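Local atomic coordinates of pyruvate formate-lyase 2 (Archaeoglobus fulgidus, PDB entry 2F3O), a protein that is of unknown function but belongs to the glycyl radical enzymes, related to pyruvate formate-lyase and glycerol dehydratase, and probably acts as a lyase. Residues H265-E270 against T511-L516; P631-V636 against R762-E767. One frame throughout, in Å; residues are numbered along the deposited sequence.

Interaction 1 of 2, residues H265-E270 against T511-L516; sequences HQENYE and TPLLSL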
loop_
_atom_site.group_PDB
_atom_site.type_symbol
_atom_site.label_atom_id
_atom_site.label_comp_id
_atom_site.label_asym_id
_atom_site.label_seq_id
_atom_site.Cartn_x
_atom_site.Cartn_y
_atom_site.Cartn_z
ATOM N N HIS A 265 23.527 14.651 -22.422
ATOM C CA HIS A 265 23.958 15.999 -22.172
ATOM C C HIS A 265 23.133 17.055 -22.893
ATOM O O HIS A 265 23.388 18.258 -22.750
ATOM C CB HIS A 265 25.437 16.134 -22.475
ATOM C CG HIS A 265 26.300 15.652 -21.357
ATOM N ND1 HIS A 265 26.671 14.329 -21.224
ATOM C CD2 HIS A 265 26.818 16.303 -20.291
ATOM C CE1 HIS A 265 27.402 14.190 -20.132
ATOM N NE2 HIS A 265 27.508 15.373 -19.550
ATOM N N GLN A 266 22.125 16.617 -23.643
ATOM C CA GLN A 266 21.255 17.563 -24.316
ATOM C C GLN A 266 19.980 17.673 -23.525
ATOM O O GLN A 266 19.237 18.633 -23.680
ATOM C CB GLN A 266 20.957 17.139 -25.752
ATOM C CG GLN A 266 22.150 16.706 -26.596
ATOM C CD GLN A 266 23.297 17.693 -26.556
ATOM O OE1 GLN A 266 23.116 18.915 -26.670
ATOM N NE2 GLN A 266 24.500 17.165 -26.383
ATOM N N GLU A 267 19.742 16.687 -22.666
ATOM C CA GLU A 267 18.559 16.675 -21.810
ATOM C C GLU A 267 18.882 17.167 -20.391
ATOM O O GLU A 267 18.141 17.949 -19.807
ATOM C CB GLU A 267 17.972 15.266 -21.758
ATOM C CG GLU A 267 16.903 15.052 -20.685
ATOM C CD GLU A 267 16.428 13.610 -20.589
ATOM O OE1 GLU A 267 17.168 12.757 -20.046
ATOM O OE2 GLU A 267 15.308 13.339 -21.073
ATOM N N ASN A 268 20.007 16.716 -19.850
ATOM C CA ASN A 268 20.348 16.965 -18.452
ATOM C C ASN A 268 21.522 17.878 -18.351
ATOM O O ASN A 268 22.434 17.787 -19.184
ATOM C CB ASN A 268 20.722 15.661 -17.777
ATOM C CG ASN A 268 19.633 14.662 -17.867
ATOM O OD1 ASN A 268 18.699 14.676 -17.063
ATOM N ND2 ASN A 268 19.715 13.791 -18.867
ATOM N N TYR A 269 21.532 18.715 -17.313
ATOM C CA TYR A 269 22.588 19.706 -17.162
ATOM C C TYR A 269 23.960 19.083 -16.867
ATOM O O TYR A 269 24.063 17.928 -16.466
ATOM C CB TYR A 269 22.165 20.853 -16.210
ATOM C CG TYR A 269 22.553 20.706 -14.770
ATOM C CD1 TYR A 269 23.305 21.689 -14.140
ATOM C CD2 TYR A 269 22.170 19.585 -14.031
ATOM C CE1 TYR A 269 23.676 21.570 -12.806
ATOM C CE2 TYR A 269 22.547 19.441 -12.697
ATOM C CZ TYR A 269 23.298 20.446 -12.087
ATOM O OH TYR A 269 23.677 20.301 -10.775
ATOM N N GLU A 270 24.999 19.881 -17.093
ATOM C CA GLU A 270 26.405 19.467 -17.257
ATOM C C GLU A 270 27.080 18.718 -16.125
ATOM O O GLU A 270 28.207 18.270 -16.296
ATOM C CB GLU A 270 27.244 20.713 -17.488
ATOM C CG GLU A 270 26.407 21.906 -17.883
ATOM C CD GLU A 270 25.995 22.813 -16.718
ATOM O OE1 GLU A 270 26.769 22.950 -15.736
ATOM O OE2 GLU A 270 24.886 23.403 -16.801
ATOM N N THR A 511 12.942 14.063 -16.822
ATOM C CA THR A 511 14.032 13.758 -17.735
ATOM C C THR A 511 13.961 12.329 -18.265
ATOM O O THR A 511 14.655 11.441 -17.768
ATOM C CB THR A 511 15.380 14.004 -17.052
ATOM O OG1 THR A 511 15.451 13.266 -15.823
ATOM C CG2 THR A 511 15.566 15.498 -16.757
ATOM N N PRO A 512 13.108 12.104 -19.279
ATOM C CA PRO A 512 12.754 10.784 -19.800
ATOM C C PRO A 512 13.881 9.928 -20.360
ATOM O O PRO A 512 13.847 8.720 -20.182
ATOM C CB PRO A 512 11.772 11.098 -20.930
ATOM C CG PRO A 512 11.310 12.473 -20.681
ATOM C CD PRO A 512 12.393 13.182 -19.980
ATOM N N LEU A 513 14.848 10.501 -21.058
ATOM C CA LEU A 513 15.948 9.664 -21.567
ATOM C C LEU A 513 16.768 9.074 -20.423
ATOM O O LEU A 513 16.994 7.850 -20.396
ATOM C CB LEU A 513 16.842 10.413 -22.561
ATOM C CG LEU A 513 18.043 9.641 -23.110
ATOM C CD1 LEU A 513 17.608 8.421 -23.881
ATOM C CD2 LEU A 513 18.912 10.540 -23.979
ATOM N N LEU A 514 17.151 9.941 -19.472
ATOM C CA LEU A 514 17.848 9.558 -18.260
ATOM C C LEU A 514 17.077 8.504 -17.488
ATOM O O LEU A 514 17.665 7.550 -16.979
ATOM C CB LEU A 514 18.085 10.785 -17.384
ATOM C CG LEU A 514 18.799 10.523 -16.054
ATOM C CD1 LEU A 514 20.162 9.916 -16.304
ATOM C CD2 LEU A 514 18.892 11.778 -15.210
ATOM N N SER A 515 15.760 8.655 -17.428
ATOM C CA SER A 515 14.904 7.630 -16.832
ATOM C C SER A 515 15.084 6.247 -17.436
ATOM O O SER A 515 15.077 5.272 -16.710
ATOM C CB SER A 515 13.436 8.019 -16.935
ATOM O OG SER A 515 13.162 9.048 -16.025
ATOM N N LEU A 516 15.289 6.146 -18.744
ATOM C CA LEU A 516 15.478 4.825 -19.330
ATOM C C LEU A 516 16.744 4.191 -18.803
ATOM O O LEU A 516 16.842 2.964 -18.665
ATOM C CB LEU A 516 15.524 4.894 -20.850
ATOM C CG LEU A 516 14.235 4.568 -21.610
ATOM C CD1 LEU A 516 12.996 5.056 -20.873
ATOM C CD2 LEU A 516 14.308 5.194 -22.980
#
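Glu267 and the first turn of helix 512-516 give a worked example of a buried carboxylate held by backbone N-H groups. The hydrogen bonds come as a pair: Leu513 N reaches Glu267 OE2 at 2.9 Å and Leu514 N reaches Glu267 OE1 at 2.9 Å, each oxygen accepting through its syn lone pair. CG lies anti to the backbone N (chi1 168°), and the chain runs on extended beyond it, bringing the carboxylate to the helix start. A third bond, from Asn268 ND2 to Glu267 OE1 (3.0 Å), uses the anti lone pair, and the same ND2 also serves Leu264 O. Amides at a helix start would probably favour a negative charge on the acid. An alanine in place of Glu267 would probably leave the N-H groups of Leu513 and Leu514 without their acceptor and take from Asn268 ND2 one of its two acceptors. Van der Waals contacts complete the join: Asn268 OD1 lies 3.3 Å from Thr511 CG2 and 3.4 Å from Leu514 CD2, while Glu267 OE2 lies against Pro512 CD. Around this junction, Pro512 touches helix 39-53, Gln266 packs on that same helix, and Leu513 leans on helices 168-184 and 190-221.

Interaction 2 of 2, residues P631-V636 against R762-E767; sequences PMTTNV and RPVQEE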
loop_
_atom_site.group_PDB
_atom_site.type_symbol
_atom_site.label_atom_id
_atom_site.label_comp_id
_atom_site.label_asym_id
_atom_site.label_seq_id
_atom_site.Cartn_x
_atom_site.Cartn_y
_atom_site.Cartn_z
ATOM N N PRO A 631 34.017 19.882 -0.752
ATOM C CA PRO A 631 33.728 21.294 -0.860
ATOM C C PRO A 631 33.360 21.902 -2.203
ATOM O O PRO A 631 32.760 22.975 -2.192
ATOM C CB PRO A 631 35.047 21.920 -0.423
ATOM C CG PRO A 631 36.065 20.964 -0.877
ATOM C CD PRO A 631 35.445 19.612 -0.992
ATOM N N MET A 632 33.705 21.258 -3.322
ATOM C CA MET A 632 33.936 21.964 -4.608
ATOM C C MET A 632 34.907 23.105 -4.342
ATOM O O MET A 632 35.940 22.879 -3.731
ATOM C CB MET A 632 32.653 22.456 -5.303
ATOM C CG MET A 632 31.663 21.347 -5.675
ATOM S SD MET A 632 32.390 19.896 -6.467
ATOM C CE MET A 632 32.983 20.584 -8.013
ATOM N N THR A 633 34.595 24.325 -4.758
ATOM C CA THR A 633 35.364 25.446 -4.217
ATOM C C THR A 633 34.491 26.344 -3.359
ATOM O O THR A 633 34.789 27.521 -3.203
ATOM C CB THR A 633 36.169 26.292 -5.278
ATOM O OG1 THR A 633 35.286 27.056 -6.099
ATOM C CG2 THR A 633 37.043 25.418 -6.154
ATOM N N THR A 634 33.423 25.783 -2.787
ATOM C CA THR A 634 32.537 26.567 -1.926
ATOM C C THR A 634 33.150 26.823 -0.563
ATOM O O THR A 634 32.653 27.660 0.174
ATOM C CB THR A 634 31.152 25.916 -1.675
ATOM O OG1 THR A 634 31.297 24.799 -0.789
ATOM C CG2 THR A 634 30.481 25.480 -2.970
ATOM N N ASN A 635 34.216 26.103 -0.217
ATOM C CA ASN A 635 34.941 26.408 1.012
ATOM C C ASN A 635 35.567 27.782 0.913
ATOM O O ASN A 635 35.650 28.500 1.917
ATOM C CB ASN A 635 36.006 25.374 1.332
ATOM C CG ASN A 635 37.154 25.418 0.378
ATOM O OD1 ASN A 635 36.960 25.459 -0.836
ATOM N ND2 ASN A 635 38.363 25.421 0.907
ATOM N N VAL A 636 35.964 28.154 -0.307
ATOM C CA VAL A 636 36.455 29.487 -0.587
ATOM C C VAL A 636 35.288 30.475 -0.597
ATOM O O VAL A 636 35.331 31.510 0.075
ATOM C CB VAL A 636 37.225 29.539 -1.923
ATOM C CG1 VAL A 636 37.669 30.978 -2.250
ATOM C CG2 VAL A 636 38.411 28.587 -1.881
ATOM N N ARG A 762 42.097 33.444 -8.353
ATOM C CA ARG A 762 43.238 33.846 -7.491
ATOM C C ARG A 762 43.153 33.293 -6.082
ATOM O O ARG A 762 44.142 32.719 -5.627
ATOM C CB ARG A 762 43.464 35.370 -7.411
ATOM C CG ARG A 762 43.366 36.100 -8.712
ATOM C CD ARG A 762 44.731 36.481 -9.277
ATOM N NE ARG A 762 44.570 37.086 -10.603
ATOM C CZ ARG A 762 44.183 38.346 -10.832
ATOM N NH1 ARG A 762 43.918 39.181 -9.824
ATOM N NH2 ARG A 762 44.063 38.778 -12.084
ATOM N N PRO A 763 41.990 33.463 -5.387
ATOM C CA PRO A 763 41.935 32.804 -4.081
ATOM C C PRO A 763 42.162 31.287 -4.133
ATOM O O PRO A 763 42.849 30.754 -3.266
ATOM C CB PRO A 763 40.526 33.149 -3.574
ATOM C CG PRO A 763 40.193 34.417 -4.244
ATOM C CD PRO A 763 40.743 34.227 -5.624
ATOM N N VAL A 764 41.633 30.615 -5.155
ATOM C CA VAL A 764 41.762 29.158 -5.229
ATOM C C VAL A 764 43.184 28.733 -5.597
ATOM O O VAL A 764 43.709 27.808 -4.991
ATOM C CB VAL A 764 40.683 28.507 -6.133
ATOM C CG1 VAL A 764 40.891 27.005 -6.244
ATOM C CG2 VAL A 764 39.304 28.773 -5.567
ATOM N N GLN A 765 43.813 29.442 -6.538
ATOM C CA GLN A 765 45.221 29.221 -6.909
ATOM C C GLN A 765 46.187 29.362 -5.739
ATOM O O GLN A 765 47.090 28.532 -5.557
ATOM C CB GLN A 765 45.649 30.209 -7.984
ATOM C CG GLN A 765 45.197 29.855 -9.378
ATOM C CD GLN A 765 45.782 30.776 -10.411
ATOM O OE1 GLN A 765 46.344 31.816 -10.081
ATOM N NE2 GLN A 765 45.652 30.401 -11.675
ATOM N N GLU A 766 45.971 30.409 -4.944
ATOM C CA GLU A 766 46.823 30.724 -3.806
ATOM C C GLU A 766 46.739 29.637 -2.756
ATOM O O GLU A 766 47.717 29.343 -2.064
ATOM C CB GLU A 766 46.433 32.092 -3.226
ATOM C CG GLU A 766 47.517 32.829 -2.420
ATOM C CD GLU A 766 48.857 33.048 -3.166
ATOM O OE1 GLU A 766 49.887 33.205 -2.459
ATOM O OE2 GLU A 766 48.899 33.073 -4.427
ATOM N N GLU A 767 45.564 29.024 -2.686
ATOM C CA GLU A 767 45.296 27.902 -1.806
ATOM C C GLU A 767 46.008 26.605 -2.209
ATOM O O GLU A 767 46.583 25.943 -1.360
ATOM C CB GLU A 767 43.793 27.676 -1.720
ATOM C CG GLU A 767 43.120 28.527 -0.685
ATOM C CD GLU A 767 42.928 27.773 0.603
ATOM O OE1 GLU A 767 42.639 26.552 0.541
ATOM O OE2 GLU A 767 43.065 28.398 1.676
#
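The flat groups here, the amide of Asn635 and the carboxylate of Glu767, come near without bonding: Asn635 ND2 stands 4.4 Å from Glu767 OE1. Each is engaged elsewhere, Asn635 ND2 by Leu655 O and Glu767 OE2 by Thr663 OG1. The contact itself is apolar and illustrates how branched side chains share a small interface. Val636 divides its two methyls: CG1, anti to the backbone N (chi1 177°), meets Pro763 CB at 3.8 Å, the side chains crossing at about a right angle, while CG2 meets Val764 CG2 at 3.8 Å. That same Val764 methyl lies 4.0 Å from Thr633 CB, bridging two residues of the other segment. Thr633 turns its carbon side to the valine, its OG1 being bonded to Gln324 O and Ser327 N. Thr633 itself belongs to a type II' turn from Pro631 to Thr634, in which Pro631 O accepts from both N and OG1 of Thr634, the latter at 2.7 Å. Helix 762-770 thus packs on the start of helix 634-640, close to a loop typical of glycyl radical enzymes: Pro631 touches Ala751, next to Gly752, the predicted radical site.

Read from the N terminus, the chain first closes a loop at interaction 1, where residues 265-270, on and just after helix 250-267, meet the start of helix 512-516 after 240 intervening residues. Strand 535-543 and several helices follow before interaction 2 opens just past strand 624-628 and closes on helix 762-770, enclosing 125 residues. The two loops stand in series, neither nesting nor crossing. Their centres lie about 30 Å apart, on opposite sides of the chain's centre, and their nearest atoms are about 10 Å from each other. A five-stranded mixed sheet joins the two loops: strands 334-338, 368-373 and 396-400 come from the first, 692-696 and 722-728 from the second.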